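Local atomic coordinates of benzoate transport porin BenP (Acinetobacter baumannii AB307-0294, PDB entry 5DL8), a protein that probably forms a beta-barrel channel that lets small molecules such as benzoate cross the bacterial outer membrane. Residues A[355-361]-A[384-390]; A[315-321]-A[342-348]; A[261-267]-A[285-291]; A[248-252]-A[302-306]. All blocks are in the same frame, centred on the assembly; numbering follows the deposited sequence.

Overall arrangement
Followed from the N terminus, seven of the eight segments lie on seven successive strands of the antiparallel barrel wall, 243-255 to 377-388. Contact 4 opens first, at 248-252, and closes the longest loop by joining the wall to the eighth, 302-306, part of the long loop between strands 278-288 and 319-328. Contact 3, the hairpin pairing of 261-267 with 285-291, is nested inside that closure. Contacts 2 and 1 follow in series as two further hairpins, and none cross. Neighbouring contacts meet through probable backbone hydrogen bonds: N266 N to F251 O (contacts 3 and 4), S320 N to Q285 O (2 and 3) and E358 N to G345 O (1 and 2).

Contact 1: A[355-361]-A[384-390]; sequences KNHETES and IDYNVKH. With CA (calcium ion), chain H.
A very short hydrogen bond, 2.5 Å from Y386 OH to E358 OE2, spans one face of this pairing. E358 (chi1 p, chi2 t) and Y386 (chi1 t) lean together over the sheet, and E358 OE1 salt-bridges K315. Strands 355-361 and 384-388 are extended and antiparallel, their axes 4.6 Å apart at closest and at 172°. T359-N387 and S361-D385 are hydrogen-bonded pairs: T359 N to N387 O 2.8 Å, N387 N to T359 O 2.9 Å, S361 N to D385 O 2.8 Å, D385 N to S361 O 3.1 Å. E360-Y386 lies between them and E358-V388 beyond T359-N387, both non-hydrogen-bonded. On the face of T359 and S361, both chi1 p, one water joins T359 OG1 (2.6 Å) to D385 O (3.0 Å), and another joins S361 OG (2.7 Å) to D385 OD2 (2.8 Å); D385 also forms a salt bridge with R383. Beyond the strand, K389 N reaches H357 O (3.0 Å), while K389 CB makes a CH-pi contact 4.2 Å from the H357 ring centroid. N356 clasps the H390 backbone twice: H390 N to N356 OD1 and N356 ND2 to H390 O, both 3.0 Å. The turning chain presents V388 O to calcium at 2.8 Å; G391 and D393 complete the site's protein ligands. This is a beta hairpin of the OprD-type porin barrel, with a calcium site where strand passes into loop.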
# COMPACT_ATOMS: atom_id res chain seq x y z
N LYS A 355 -17.36 -25.65 -1.35
CA LYS A 355 -17.81 -24.31 -1.04
C LYS A 355 -17.03 -23.84 0.19
O LYS A 355 -16.90 -24.59 1.16
CB LYS A 355 -19.27 -24.31 -0.73
CG LYS A 355 -20.16 -24.89 -1.84
CD LYS A 355 -21.63 -24.57 -1.56
CE LYS A 355 -21.89 -23.14 -1.99
NZ LYS A 355 -22.53 -22.36 -0.91
N ASN A 356 -16.51 -22.61 0.14
CA ASN A 356 -15.69 -22.13 1.23
C ASN A 356 -16.21 -20.84 1.81
O ASN A 356 -16.94 -20.13 1.18
CB ASN A 356 -14.23 -22.02 0.72
CG ASN A 356 -13.20 -22.25 1.78
OD1 ASN A 356 -13.51 -22.44 2.91
ND2 ASN A 356 -11.94 -22.18 1.39
N HIS A 357 -15.73 -20.50 3.02
CA HIS A 357 -16.00 -19.24 3.62
C HIS A 357 -14.91 -18.87 4.56
O HIS A 357 -14.21 -19.77 5.13
CB HIS A 357 -17.44 -19.23 4.24
CG HIS A 357 -17.68 -20.19 5.38
ND1 HIS A 357 -17.28 -19.95 6.69
CD2 HIS A 357 -18.36 -21.36 5.44
CE1 HIS A 357 -17.65 -20.94 7.48
NE2 HIS A 357 -18.33 -21.80 6.75
N GLU A 358 -14.72 -17.56 4.81
CA GLU A 358 -13.59 -17.17 5.68
C GLU A 358 -13.87 -15.86 6.39
O GLU A 358 -14.73 -15.08 5.95
CB GLU A 358 -12.29 -17.07 4.84
CG GLU A 358 -12.43 -15.97 3.81
CD GLU A 358 -11.34 -15.90 2.74
OE1 GLU A 358 -11.45 -14.97 1.84
OE2 GLU A 358 -10.37 -16.74 2.82
N THR A 359 -13.20 -15.62 7.49
CA THR A 359 -13.35 -14.42 8.28
C THR A 359 -12.02 -13.85 8.62
O THR A 359 -11.06 -14.60 8.85
CB THR A 359 -14.19 -14.60 9.61
OG1 THR A 359 -13.56 -15.55 10.49
CG2 THR A 359 -15.58 -15.04 9.35
N GLU A 360 -11.93 -12.54 8.72
CA GLU A 360 -10.68 -11.89 9.21
C GLU A 360 -11.05 -10.72 10.13
O GLU A 360 -11.84 -9.87 9.75
CB GLU A 360 -9.85 -11.33 8.08
CG GLU A 360 -8.45 -10.82 8.55
CD GLU A 360 -7.60 -10.14 7.47
OE1 GLU A 360 -7.30 -10.79 6.42
OE2 GLU A 360 -7.23 -8.95 7.68
N SER A 361 -10.52 -10.73 11.34
CA SER A 361 -10.65 -9.62 12.29
C SER A 361 -9.28 -8.93 12.42
O SER A 361 -8.25 -9.56 12.26
CB SER A 361 -11.29 -10.10 13.63
OG SER A 361 -10.46 -11.06 14.23
N ILE A 384 -4.20 -9.70 14.04
CA ILE A 384 -4.98 -10.33 12.98
C ILE A 384 -5.37 -11.73 13.35
O ILE A 384 -4.55 -12.53 13.88
CB ILE A 384 -4.17 -10.29 11.69
CG1 ILE A 384 -4.02 -8.80 11.24
CG2 ILE A 384 -4.90 -11.01 10.52
CD1 ILE A 384 -2.72 -8.71 10.52
N ASP A 385 -6.64 -12.02 13.23
CA ASP A 385 -7.17 -13.41 13.30
C ASP A 385 -7.94 -13.74 12.00
O ASP A 385 -9.04 -13.11 11.71
CB ASP A 385 -8.13 -13.64 14.52
CG ASP A 385 -7.39 -13.52 15.86
OD1 ASP A 385 -6.87 -14.60 16.31
OD2 ASP A 385 -7.34 -12.38 16.45
N TYR A 386 -7.44 -14.79 11.32
CA TYR A 386 -7.99 -15.34 10.09
C TYR A 386 -8.50 -16.71 10.33
O TYR A 386 -7.81 -17.56 10.85
CB TYR A 386 -6.90 -15.35 9.01
CG TYR A 386 -7.32 -16.02 7.68
CD1 TYR A 386 -8.24 -15.39 6.80
CD2 TYR A 386 -6.87 -17.31 7.34
CE1 TYR A 386 -8.63 -15.99 5.61
CE2 TYR A 386 -7.29 -17.92 6.15
CZ TYR A 386 -8.17 -17.24 5.29
OH TYR A 386 -8.57 -17.81 4.12
N ASN A 387 -9.68 -17.00 9.85
CA ASN A 387 -10.22 -18.37 9.83
C ASN A 387 -10.95 -18.69 8.52
O ASN A 387 -11.67 -17.90 7.99
CB ASN A 387 -11.18 -18.63 11.02
CG ASN A 387 -10.51 -18.43 12.42
OD1 ASN A 387 -10.10 -19.40 13.09
ND2 ASN A 387 -10.46 -17.21 12.86
N VAL A 388 -10.92 -19.96 8.15
CA VAL A 388 -11.40 -20.43 6.85
C VAL A 388 -11.89 -21.84 7.01
O VAL A 388 -11.23 -22.61 7.71
CB VAL A 388 -10.31 -20.26 5.72
CG1 VAL A 388 -8.97 -21.02 6.00
CG2 VAL A 388 -10.88 -20.67 4.36
N LYS A 389 -13.01 -22.21 6.36
CA LYS A 389 -13.43 -23.61 6.47
C LYS A 389 -12.44 -24.66 5.82
O LYS A 389 -12.10 -25.70 6.44
CB LYS A 389 -14.80 -23.76 5.87
CG LYS A 389 -15.47 -25.10 6.14
CD LYS A 389 -16.78 -25.23 5.32
CE LYS A 389 -17.50 -26.53 5.71
NZ LYS A 389 -18.76 -26.62 4.96
N HIS A 390 -12.00 -24.40 4.58
CA HIS A 390 -10.87 -25.16 3.97
C HIS A 390 -9.63 -24.28 3.75
O HIS A 390 -9.63 -23.35 2.90
CB HIS A 390 -11.34 -25.79 2.66
CG HIS A 390 -12.52 -26.67 2.84
ND1 HIS A 390 -13.81 -26.24 2.65
CD2 HIS A 390 -12.60 -27.97 3.19
CE1 HIS A 390 -14.65 -27.24 2.87
NE2 HIS A 390 -13.94 -28.29 3.22
CA CA H . -9.22 -24.23 8.64
O HOH W 1 -11.49 -14.83 11.83
O HOH W 2 -8.35 -9.90 15.49

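Contact 2: A[315-321]-A[342-348]; sequences KEDEKSY and YVYGHDF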
# COMPACT_ATOMS: atom_id res chain seq x y z
N LYS A 315 -10.65 -13.65 -3.94
CA LYS A 315 -10.71 -14.92 -4.60
C LYS A 315 -11.93 -14.99 -5.57
O LYS A 315 -12.90 -14.23 -5.46
CB LYS A 315 -10.79 -16.12 -3.59
CG LYS A 315 -9.66 -16.23 -2.59
CD LYS A 315 -9.96 -17.10 -1.35
CE LYS A 315 -8.88 -16.99 -0.35
NZ LYS A 315 -8.77 -15.65 0.29
N GLU A 316 -11.80 -15.90 -6.51
CA GLU A 316 -12.77 -15.99 -7.63
C GLU A 316 -14.19 -16.16 -7.13
O GLU A 316 -14.49 -17.09 -6.39
CB GLU A 316 -12.43 -17.19 -8.53
CG GLU A 316 -13.44 -17.51 -9.62
CD GLU A 316 -12.97 -18.68 -10.52
OE1 GLU A 316 -11.79 -19.05 -10.43
OE2 GLU A 316 -13.76 -19.21 -11.34
N ASP A 317 -15.08 -15.31 -7.59
CA ASP A 317 -16.46 -15.31 -7.15
C ASP A 317 -16.75 -14.81 -5.74
O ASP A 317 -17.91 -14.82 -5.33
CB ASP A 317 -17.10 -16.66 -7.36
CG ASP A 317 -17.27 -17.03 -8.83
OD1 ASP A 317 -17.34 -16.19 -9.74
OD2 ASP A 317 -17.51 -18.18 -9.09
N GLU A 318 -15.72 -14.36 -5.02
CA GLU A 318 -15.86 -14.12 -3.60
C GLU A 318 -16.66 -12.82 -3.37
O GLU A 318 -16.37 -11.77 -3.89
CB GLU A 318 -14.49 -14.06 -2.88
CG GLU A 318 -14.63 -13.74 -1.36
CD GLU A 318 -13.37 -14.01 -0.56
OE1 GLU A 318 -12.28 -14.11 -1.12
OE2 GLU A 318 -13.51 -14.19 0.70
N LYS A 319 -17.72 -12.97 -2.59
CA LYS A 319 -18.46 -11.85 -1.99
C LYS A 319 -18.00 -11.70 -0.50
O LYS A 319 -17.93 -12.65 0.32
CB LYS A 319 -19.94 -12.16 -1.98
CG LYS A 319 -20.52 -12.53 -3.34
CD LYS A 319 -22.05 -12.76 -3.13
CE LYS A 319 -22.97 -12.86 -4.37
NZ LYS A 319 -22.57 -14.15 -5.01
N SER A 320 -17.76 -10.45 -0.14
CA SER A 320 -17.40 -10.07 1.28
C SER A 320 -18.17 -8.86 1.90
O SER A 320 -18.48 -7.84 1.22
CB SER A 320 -15.90 -9.89 1.33
OG SER A 320 -15.49 -8.95 0.35
N TYR A 321 -18.39 -8.96 3.22
CA TYR A 321 -19.16 -8.01 4.04
C TYR A 321 -18.24 -7.50 5.11
O TYR A 321 -17.62 -8.32 5.84
CB TYR A 321 -20.42 -8.67 4.67
CG TYR A 321 -21.28 -9.37 3.64
CD1 TYR A 321 -20.94 -10.63 3.27
CD2 TYR A 321 -22.35 -8.80 3.01
CE1 TYR A 321 -21.57 -11.32 2.30
CE2 TYR A 321 -23.07 -9.53 2.02
CZ TYR A 321 -22.64 -10.82 1.71
OH TYR A 321 -23.12 -11.72 0.77
N TYR A 342 -13.92 -6.29 10.93
CA TYR A 342 -14.34 -7.68 10.78
C TYR A 342 -14.86 -7.88 9.32
O TYR A 342 -15.64 -7.08 8.89
CB TYR A 342 -15.50 -8.03 11.73
CG TYR A 342 -15.84 -9.54 11.84
CD1 TYR A 342 -15.13 -10.33 12.78
CD2 TYR A 342 -16.90 -10.19 11.09
CE1 TYR A 342 -15.40 -11.68 12.96
CE2 TYR A 342 -17.20 -11.58 11.30
CZ TYR A 342 -16.42 -12.31 12.24
OH TYR A 342 -16.54 -13.67 12.61
N VAL A 343 -14.41 -8.90 8.60
CA VAL A 343 -14.84 -9.26 7.27
C VAL A 343 -15.22 -10.72 7.22
O VAL A 343 -14.50 -11.57 7.73
CB VAL A 343 -13.71 -9.00 6.26
CG1 VAL A 343 -14.12 -9.12 4.79
CG2 VAL A 343 -13.22 -7.61 6.42
N TYR A 344 -16.35 -11.02 6.57
CA TYR A 344 -16.75 -12.35 6.21
C TYR A 344 -16.83 -12.41 4.68
O TYR A 344 -17.33 -11.49 4.05
CB TYR A 344 -18.09 -12.66 6.84
CG TYR A 344 -18.77 -13.94 6.41
CD1 TYR A 344 -18.47 -15.12 7.04
CD2 TYR A 344 -19.74 -13.97 5.40
CE1 TYR A 344 -19.09 -16.32 6.68
CE2 TYR A 344 -20.40 -15.18 5.06
CZ TYR A 344 -20.01 -16.35 5.69
OH TYR A 344 -20.58 -17.57 5.44
N GLY A 345 -16.30 -13.50 4.10
CA GLY A 345 -16.29 -13.75 2.68
C GLY A 345 -16.82 -15.19 2.42
O GLY A 345 -16.57 -16.14 3.23
N HIS A 346 -17.59 -15.35 1.34
CA HIS A 346 -18.19 -16.65 0.95
C HIS A 346 -18.40 -16.70 -0.54
O HIS A 346 -17.98 -15.73 -1.24
CB HIS A 346 -19.52 -16.91 1.71
CG HIS A 346 -20.64 -16.03 1.26
ND1 HIS A 346 -21.91 -16.49 1.04
CD2 HIS A 346 -20.68 -14.71 0.98
CE1 HIS A 346 -22.68 -15.50 0.67
NE2 HIS A 346 -21.95 -14.42 0.60
N ASP A 347 -19.05 -17.77 -1.01
CA ASP A 347 -19.32 -17.99 -2.44
C ASP A 347 -18.08 -18.19 -3.38
O ASP A 347 -18.22 -18.20 -4.62
CB ASP A 347 -20.28 -16.91 -3.07
CG ASP A 347 -21.75 -17.20 -2.80
OD1 ASP A 347 -22.08 -18.18 -2.09
OD2 ASP A 347 -22.58 -16.39 -3.26
N PHE A 348 -16.93 -18.38 -2.76
CA PHE A 348 -15.75 -18.87 -3.45
C PHE A 348 -15.59 -20.39 -3.14
O PHE A 348 -16.12 -20.92 -2.16
CB PHE A 348 -14.47 -18.08 -3.13
CG PHE A 348 -14.03 -18.14 -1.68
CD1 PHE A 348 -14.72 -17.40 -0.69
CD2 PHE A 348 -12.94 -18.93 -1.29
CE1 PHE A 348 -14.31 -17.45 0.67
CE2 PHE A 348 -12.53 -19.00 0.05
CZ PHE A 348 -13.24 -18.24 1.04
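Four backbone hydrogen bonds satisfy the two hydrogen-bonded pairs. K319 N gives to H346 O (3.1 Å) and takes H346 N on its own carbonyl, K319 O (2.9 Å); Y321 N gives to Y344 O (2.9 Å) and Y344 N to Y321 O (3.1 Å). Between them S320 faces G345 in a non-hydrogen-bonded pair, CA to CA 4.1 Å, so their amide and carbonyl groups point outward: S320 N probably bonds Q285 O of the preceding strand, and G345 O probably accepts E358 N of the following one. The pairing thus belongs to a beta hairpin, strands 319-328 and 336-349, built into the wall of the porin barrel. On the face of K319, Y321, Y344 and H346, Y321 OH and H346 NE2 share a 2.9 Å hydrogen bond in which either could donate. K319 NZ forms a salt bridge with D347 OD2 (2.8 Å), D347 sitting at the corner where the strand bends, with positive phi. Ahead of the strand a type II turn is closed by E318 N to K315 O (2.9 Å), and K315 N reaches E318 OE1 (3.3 Å). E318 OE2 stands 3.4 Å from G345 CA, where a CB would clash with it. K315 NZ pairs with E358, and its CD lies 3.5 Å from F348 CE2. S320 OG bonds H322.

Contact 3: A[261-267]-A[285-291]; sequences DIDAENI and QQIIGES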
# COMPACT_ATOMS: atom_id res chain seq x y z
N ASP A 261 -4.81 -16.02 -18.80
CA ASP A 261 -6.26 -16.08 -18.43
C ASP A 261 -6.56 -15.35 -17.00
O ASP A 261 -6.86 -15.96 -15.91
CB ASP A 261 -6.80 -17.56 -18.52
CG ASP A 261 -6.75 -18.15 -20.01
OD1 ASP A 261 -6.26 -17.50 -20.95
OD2 ASP A 261 -7.26 -19.24 -20.25
N ILE A 262 -6.24 -14.08 -17.02
CA ILE A 262 -6.73 -13.13 -16.03
C ILE A 262 -8.07 -12.59 -16.62
O ILE A 262 -8.13 -12.18 -17.78
CB ILE A 262 -5.65 -12.14 -15.73
CG1 ILE A 262 -4.46 -12.84 -14.94
CG2 ILE A 262 -6.21 -10.97 -15.01
CD1 ILE A 262 -3.13 -12.04 -14.77
N ASP A 263 -9.16 -12.79 -15.88
CA ASP A 263 -10.50 -12.34 -16.23
C ASP A 263 -11.25 -12.00 -14.89
O ASP A 263 -11.97 -12.85 -14.31
CB ASP A 263 -11.21 -13.45 -16.88
CG ASP A 263 -12.64 -13.06 -17.26
OD1 ASP A 263 -12.80 -11.97 -17.82
OD2 ASP A 263 -13.56 -13.84 -17.02
N ALA A 264 -11.08 -10.79 -14.41
CA ALA A 264 -11.77 -10.42 -13.17
C ALA A 264 -12.19 -8.98 -13.04
O ALA A 264 -11.45 -8.04 -13.39
CB ALA A 264 -10.87 -10.77 -11.95
N GLU A 265 -13.35 -8.82 -12.44
CA GLU A 265 -13.85 -7.46 -12.02
C GLU A 265 -13.93 -7.45 -10.48
O GLU A 265 -14.32 -8.51 -9.86
CB GLU A 265 -15.25 -7.16 -12.52
CG GLU A 265 -15.32 -7.05 -14.00
CD GLU A 265 -16.78 -6.80 -14.45
OE1 GLU A 265 -17.59 -7.78 -14.35
OE2 GLU A 265 -17.12 -5.61 -14.79
N ASN A 266 -13.68 -6.30 -9.89
CA ASN A 266 -13.86 -6.11 -8.40
C ASN A 266 -14.68 -4.86 -8.16
O ASN A 266 -14.31 -3.73 -8.52
CB ASN A 266 -12.52 -6.15 -7.67
CG ASN A 266 -12.59 -5.70 -6.20
OD1 ASN A 266 -13.55 -5.15 -5.74
ND2 ASN A 266 -11.50 -5.85 -5.50
N ILE A 267 -15.89 -5.08 -7.69
CA ILE A 267 -16.78 -3.99 -7.48
C ILE A 267 -16.93 -3.82 -5.97
O ILE A 267 -17.26 -4.79 -5.30
CB ILE A 267 -18.18 -4.27 -8.16
CG1 ILE A 267 -17.92 -4.61 -9.62
CG2 ILE A 267 -19.03 -3.06 -8.10
CD1 ILE A 267 -19.13 -4.79 -10.54
N GLN A 285 -17.99 -5.98 -1.16
CA GLN A 285 -17.14 -6.22 -2.29
C GLN A 285 -17.43 -7.58 -2.96
O GLN A 285 -17.68 -8.64 -2.33
CB GLN A 285 -15.64 -6.17 -1.88
CG GLN A 285 -14.62 -6.81 -2.83
CD GLN A 285 -13.17 -6.58 -2.31
OE1 GLN A 285 -12.69 -5.47 -2.27
NE2 GLN A 285 -12.51 -7.66 -1.85
N GLN A 286 -17.31 -7.56 -4.26
CA GLN A 286 -17.57 -8.73 -5.04
C GLN A 286 -16.56 -8.92 -6.16
O GLN A 286 -16.35 -7.97 -6.91
CB GLN A 286 -18.98 -8.64 -5.67
CG GLN A 286 -19.48 -9.98 -6.01
CD GLN A 286 -20.93 -10.06 -6.51
OE1 GLN A 286 -21.84 -9.54 -5.90
NE2 GLN A 286 -21.13 -10.87 -7.60
N ILE A 287 -16.11 -10.15 -6.39
CA ILE A 287 -15.19 -10.41 -7.43
C ILE A 287 -15.99 -11.20 -8.47
O ILE A 287 -16.72 -12.24 -8.15
CB ILE A 287 -14.00 -11.31 -6.99
CG1 ILE A 287 -13.44 -10.80 -5.68
CG2 ILE A 287 -13.01 -11.50 -8.17
CD1 ILE A 287 -12.82 -9.42 -5.83
N ILE A 288 -15.82 -10.81 -9.74
CA ILE A 288 -16.66 -11.36 -10.88
C ILE A 288 -15.82 -11.78 -12.06
O ILE A 288 -14.85 -11.09 -12.39
CB ILE A 288 -17.76 -10.37 -11.38
CG1 ILE A 288 -18.47 -9.67 -10.20
CG2 ILE A 288 -18.86 -11.13 -12.23
CD1 ILE A 288 -19.19 -8.41 -10.53
N GLY A 289 -16.14 -12.93 -12.64
CA GLY A 289 -15.37 -13.42 -13.75
C GLY A 289 -14.84 -14.80 -13.48
O GLY A 289 -15.19 -15.45 -12.48
N GLU A 290 -14.06 -15.26 -14.43
CA GLU A 290 -13.54 -16.56 -14.40
C GLU A 290 -12.17 -16.69 -13.66
O GLU A 290 -11.61 -17.79 -13.68
CB GLU A 290 -13.45 -17.10 -15.86
CG GLU A 290 -14.83 -17.34 -16.40
CD GLU A 290 -14.83 -17.88 -17.89
OE1 GLU A 290 -13.82 -17.68 -18.61
OE2 GLU A 290 -15.86 -18.52 -18.24
N SER A 291 -11.64 -15.62 -13.05
CA SER A 291 -10.42 -15.76 -12.27
C SER A 291 -10.57 -14.99 -10.94
O SER A 291 -11.48 -14.15 -10.76
CB SER A 291 -9.18 -15.33 -13.03
OG SER A 291 -8.99 -13.91 -12.99
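Backbone hydrogen bonds set the antiparallel register, with strand axes 4.6 Å apart at closest and at 165°. E265 and I288 exchange two short ones, E265 N to I288 O and I288 N to E265 O, each 2.7 Å; I267 N to Q286 O and Q286 N to I267 O are each 3.0 Å. N266 and I287 form the non-hydrogen-bonded pair between them. Where the second strand gives way to loop, side chains join in: D263 N donates to S291 OG (3.1 Å) and E290 N to D263 OD2 (3.0 Å), beside the backbone bond S291 N to D263 O (3.1 Å), so D263 holds the departing chain. G289 has phi 123°, and a CB would clash with D263 O. Apolar contact is modest: I267 CD1 meets I288 CD1 at 3.6 Å on one face, and on the other A264 CB lies 4.4 Å from I287 CG2. N266 ND2 to Q285 OE1 is a weak 3.5 Å bond; Q285 NE2 binds the carbonyls of G312 and F313, and E265 OE2 binds Y250 OH. Such pairing belongs to a beta hairpin of a transmembrane porin barrel, here where strand 278-288 runs into the long loop to strand 319-328.

Contact 4: A[248-252]-A[302-306]; sequences FKYFN and ETYFI
F251, K249 and Y304 carry most of this buried contact between an extended strand, 248-252, and a type I turn, E302 to F305. There is no strand pairing: the nearest CA atoms, those of K249 and I306, are 7.3 Å apart. F251 (chi1 m) points at the turn. The edge of F305 (chi1 -88°) meets its ring face, a T-shaped pair with centroids 5.2 Å apart and planes at 85°, while F251 CZ packs on Y304 CB at 3.9 Å. K249, also chi1 m with a largely extended chain, gives NZ to Y304 O at 3.0 Å and shares it with Y230 OH; its CD rests 3.8 Å from I306 CG2. The turn is closed by F305 N to E302 O (3.2 Å) and by Y304 N to E302 OE1 (3.0 Å). Y304 OH bonds R206 and the carbonyl of D136, and E302 OE2 bonds V139 N. A long loop folded inward against the barrel wall in this way is consistent with the channel-narrowing loops of OprD-family porins.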
# COMPACT_ATOMS: atom_id res chain seq x y z
N PHE A 248 -17.30 4.45 -4.19
CA PHE A 248 -17.57 3.37 -5.12
C PHE A 248 -16.34 3.11 -5.86
O PHE A 248 -15.83 4.03 -6.44
CB PHE A 248 -18.65 3.78 -6.11
CG PHE A 248 -18.89 2.81 -7.25
CD1 PHE A 248 -19.68 1.69 -7.08
CD2 PHE A 248 -18.43 3.11 -8.55
CE1 PHE A 248 -19.89 0.79 -8.19
CE2 PHE A 248 -18.67 2.23 -9.69
CZ PHE A 248 -19.43 1.08 -9.50
N LYS A 249 -15.94 1.86 -5.92
CA LYS A 249 -14.75 1.49 -6.60
C LYS A 249 -14.98 0.36 -7.62
O LYS A 249 -15.59 -0.66 -7.31
CB LYS A 249 -13.71 1.03 -5.56
CG LYS A 249 -13.43 2.20 -4.60
CD LYS A 249 -12.60 1.87 -3.41
CE LYS A 249 -11.95 3.02 -2.74
NZ LYS A 249 -10.73 3.41 -3.41
N TYR A 250 -14.41 0.52 -8.83
CA TYR A 250 -14.51 -0.50 -9.90
C TYR A 250 -13.15 -0.80 -10.46
O TYR A 250 -12.42 0.10 -10.93
CB TYR A 250 -15.47 -0.11 -11.00
CG TYR A 250 -15.49 -1.09 -12.20
CD1 TYR A 250 -16.24 -2.22 -12.15
CD2 TYR A 250 -14.78 -0.85 -13.36
CE1 TYR A 250 -16.28 -3.13 -13.24
CE2 TYR A 250 -14.85 -1.66 -14.43
CZ TYR A 250 -15.59 -2.84 -14.34
OH TYR A 250 -15.60 -3.75 -15.38
N PHE A 251 -12.79 -2.05 -10.36
CA PHE A 251 -11.56 -2.57 -11.01
C PHE A 251 -11.91 -3.58 -12.14
O PHE A 251 -12.74 -4.52 -11.95
CB PHE A 251 -10.59 -3.30 -10.01
CG PHE A 251 -9.95 -2.44 -8.96
CD1 PHE A 251 -10.59 -2.15 -7.81
CD2 PHE A 251 -8.68 -2.04 -9.10
CE1 PHE A 251 -10.00 -1.35 -6.83
CE2 PHE A 251 -8.04 -1.27 -8.16
CZ PHE A 251 -8.69 -0.91 -7.01
N ASN A 252 -11.13 -3.52 -13.20
CA ASN A 252 -11.21 -4.54 -14.27
C ASN A 252 -9.80 -4.96 -14.60
O ASN A 252 -9.04 -4.12 -14.99
CB ASN A 252 -11.82 -3.93 -15.53
CG ASN A 252 -12.27 -4.97 -16.60
OD1 ASN A 252 -11.46 -5.58 -17.35
ND2 ASN A 252 -13.57 -5.10 -16.74
N GLU A 302 -2.94 -3.74 -2.86
CA GLU A 302 -3.86 -2.91 -3.68
C GLU A 302 -4.63 -2.11 -2.65
O GLU A 302 -5.75 -2.49 -2.18
CB GLU A 302 -4.77 -3.71 -4.61
CG GLU A 302 -5.67 -2.85 -5.47
CD GLU A 302 -4.85 -1.67 -6.04
OE1 GLU A 302 -4.83 -0.56 -5.36
OE2 GLU A 302 -4.18 -1.89 -7.11
N THR A 303 -4.01 -1.00 -2.35
CA THR A 303 -4.46 -0.04 -1.32
C THR A 303 -5.75 0.70 -1.68
O THR A 303 -6.38 1.26 -0.78
CB THR A 303 -3.40 1.06 -0.99
OG1 THR A 303 -3.03 1.73 -2.23
CG2 THR A 303 -2.04 0.35 -0.28
N TYR A 304 -6.12 0.69 -2.96
CA TYR A 304 -7.39 1.29 -3.44
C TYR A 304 -8.57 0.39 -3.44
O TYR A 304 -9.62 0.73 -3.99
CB TYR A 304 -7.15 1.90 -4.82
CG TYR A 304 -6.24 3.13 -4.70
CD1 TYR A 304 -4.81 3.01 -4.50
CD2 TYR A 304 -6.84 4.44 -4.66
CE1 TYR A 304 -4.01 4.15 -4.33
CE2 TYR A 304 -6.06 5.58 -4.48
CZ TYR A 304 -4.69 5.47 -4.35
OH TYR A 304 -4.03 6.64 -4.24
N PHE A 305 -8.37 -0.83 -2.94
CA PHE A 305 -9.50 -1.70 -2.61
C PHE A 305 -10.22 -0.97 -1.45
O PHE A 305 -9.59 -0.09 -0.83
CB PHE A 305 -8.99 -3.10 -2.16
CG PHE A 305 -8.76 -4.12 -3.23
CD1 PHE A 305 -8.89 -3.86 -4.58
CD2 PHE A 305 -8.38 -5.41 -2.85
CE1 PHE A 305 -8.63 -4.83 -5.52
CE2 PHE A 305 -8.12 -6.43 -3.80
CZ PHE A 305 -8.24 -6.12 -5.13
N ILE A 306 -11.52 -1.24 -1.20
CA ILE A 306 -12.26 -0.50 -0.07
C ILE A 306 -11.68 -0.81 1.35
O ILE A 306 -11.86 -0.09 2.28
CB ILE A 306 -13.77 -0.81 0.08
CG1 ILE A 306 -13.95 -2.28 0.54
CG2 ILE A 306 -14.55 -0.54 -1.17
CD1 ILE A 306 -15.40 -2.77 0.39